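PDB 6HXP: citryl-CoA lyase from Hydrogenobacter thermophilus, which probably cleaves citryl-CoA into acetyl-CoA and oxaloacetate, and belongs to the citrate synthase family. Local coordinates for residues A[105-110]-A[191-196]. Residues are numbered along the deposited sequence; the frame is centred on the assembly and turned at random.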
loop_
_atom_site.group_PDB
_atom_site.type_symbol
_atom_site.label_atom_id
_atom_site.label_comp_id
_atom_site.label_asym_id
_atom_site.label_seq_id
_atom_site.Cartn_x
_atom_site.Cartn_y
_atom_site.Cartn_z
ATOM N N ASP A 105 9.519 -20.400 -1.729
ATOM C CA ASP A 105 9.260 -21.778 -2.065
ATOM C C ASP A 105 10.546 -22.541 -2.372
ATOM O O ASP A 105 10.683 -23.686 -1.959
ATOM C CB ASP A 105 8.296 -21.882 -3.244
ATOM C CG ASP A 105 6.960 -21.184 -3.010
ATOM O OD1 ASP A 105 6.552 -21.060 -1.829
ATOM O OD2 ASP A 105 6.339 -20.770 -3.999
ATOM N N ALA A 106 11.425 -21.940 -3.161
ATOM C CA ALA A 106 12.690 -22.589 -3.531
ATOM C C ALA A 106 13.594 -22.740 -2.314
ATOM O O ALA A 106 14.220 -23.788 -2.177
ATOM C CB ALA A 106 13.389 -21.789 -4.604
ATOM N N MET A 107 13.618 -21.760 -1.394
ATOM C CA MET A 107 14.428 -21.938 -0.182
ATOM C C MET A 107 13.900 -23.098 0.643
ATOM O O MET A 107 14.683 -23.870 1.175
ATOM C CB MET A 107 14.423 -20.668 0.677
ATOM C CG MET A 107 15.299 -19.553 0.121
ATOM S SD MET A 107 15.345 -18.103 1.185
ATOM C CE MET A 107 16.401 -18.684 2.550
ATOM N N ARG A 108 12.572 -23.236 0.764
ATOM C CA ARG A 108 12.018 -24.352 1.550
ATOM C C ARG A 108 12.364 -25.684 0.896
ATOM O O ARG A 108 12.783 -26.627 1.565
ATOM C CB ARG A 108 10.502 -24.172 1.647
ATOM C CG ARG A 108 9.856 -25.112 2.621
ATOM C CD ARG A 108 8.369 -24.851 2.714
ATOM N NE ARG A 108 7.823 -25.598 3.853
ATOM C CZ ARG A 108 6.558 -25.535 4.252
ATOM N NH1 ARG A 108 5.676 -24.819 3.569
ATOM N NH2 ARG A 108 6.159 -26.212 5.321
ATOM N N PHE A 109 12.202 -25.756 -0.429
ATOM C CA PHE A 109 12.495 -26.974 -1.182
ATOM C C PHE A 109 13.987 -27.379 -1.047
ATOM O O PHE A 109 14.286 -28.544 -0.776
ATOM C CB PHE A 109 12.163 -26.750 -2.665
ATOM C CG PHE A 109 12.679 -27.835 -3.577
ATOM C CD1 PHE A 109 12.140 -29.101 -3.536
ATOM C CD2 PHE A 109 13.736 -27.592 -4.441
ATOM C CE1 PHE A 109 12.637 -30.118 -4.360
ATOM C CE2 PHE A 109 14.233 -28.602 -5.264
ATOM C CZ PHE A 109 13.689 -29.866 -5.207
ATOM N N ILE A 110 14.898 -26.427 -1.252
ATOM C CA ILE A 110 16.322 -26.679 -1.159
ATOM C C ILE A 110 16.712 -27.079 0.266
ATOM O O ILE A 110 17.447 -28.058 0.458
ATOM C CB ILE A 110 17.140 -25.475 -1.669
ATOM C CG1 ILE A 110 16.932 -25.310 -3.175
ATOM C CG2 ILE A 110 18.628 -25.655 -1.344
ATOM C CD1 ILE A 110 17.367 -23.993 -3.693
ATOM N N ALA A 191 18.681 -19.870 -7.665
ATOM C CA ALA A 191 20.092 -19.548 -7.333
ATOM C C ALA A 191 20.185 -18.692 -6.060
ATOM O O ALA A 191 20.938 -19.022 -5.128
ATOM C CB ALA A 191 20.737 -18.816 -8.486
ATOM N N ILE A 192 19.381 -17.635 -5.983
ATOM C CA ILE A 192 19.366 -16.796 -4.777
ATOM C C ILE A 192 18.871 -17.597 -3.592
ATOM O O ILE A 192 19.420 -17.519 -2.493
ATOM C CB ILE A 192 18.515 -15.548 -5.049
ATOM C CG1 ILE A 192 19.243 -14.660 -6.070
ATOM C CG2 ILE A 192 18.245 -14.824 -3.765
ATOM C CD1 ILE A 192 18.427 -13.533 -6.551
ATOM N N ALA A 193 17.835 -18.416 -3.791
ATOM C CA ALA A 193 17.351 -19.271 -2.722
ATOM C C ALA A 193 18.465 -20.216 -2.213
ATOM O O ALA A 193 18.601 -20.397 -1.000
ATOM C CB ALA A 193 16.162 -20.094 -3.207
ATOM N N ALA A 194 19.271 -20.811 -3.129
ATOM C CA ALA A 194 20.336 -21.694 -2.717
ATOM C C ALA A 194 21.387 -20.948 -1.907
ATOM O O ALA A 194 21.859 -21.435 -0.874
ATOM C CB ALA A 194 20.995 -22.302 -3.942
ATOM N N ILE A 195 21.746 -19.754 -2.352
ATOM C CA ILE A 195 22.795 -18.968 -1.693
ATOM C C ILE A 195 22.301 -18.505 -0.319
ATOM O O ILE A 195 23.037 -18.605 0.648
ATOM C CB ILE A 195 23.197 -17.808 -2.607
ATOM C CG1 ILE A 195 23.978 -18.378 -3.816
ATOM C CG2 ILE A 195 24.046 -16.756 -1.878
ATOM C CD1 ILE A 195 23.944 -17.542 -4.968
ATOM N N ALA A 196 21.067 -18.005 -0.233
ATOM C CA ALA A 196 20.536 -17.561 1.050
ATOM C C ALA A 196 20.420 -18.762 1.998
ATOM O O ALA A 196 20.635 -18.629 3.201
ATOM C CB ALA A 196 19.178 -16.900 0.867
#
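Ala193 sets its methyl between Ala106, Met107 and Ile110, three side chains from one face of helix 101-116. Its CB lies 3.5 Å from Ala106 CB, and so short a side chain suits the near approach of the helices, whose closest CA pair, Met107 and Ala193, is 4.7 Å apart. Met107 CG sits equally close to Ala193 CB, slightly inside usual van der Waals distance. Chi1 (-75°) turns CG anti to the carbonyl carbon and so against that methyl; the thioether chain then bends at chi3 (74°), and CE comes to rest 3.7 Å from Ala196 CB. An alanine in place of Met107 would lack CG, SD and CE, and would probably leave a gap beside the methyls of Ala193 and Ala196. Ile110, wholly apolar in a buried spot, is long enough for CD1 to come 3.8 Å from Ala194 N and near that residue's methyl, while Ala169 of helix 164-180 touches both. The segment axes approach to 8.3 Å and cross at -54°. Asp105, on helix 101-116, touches coenzyme A. This close crossing joins helices 101-116 and 188-198 within the largely helical citrate synthase fold, beside the coenzyme A pocket, with Ala106 close to the CoA-binding Gly136.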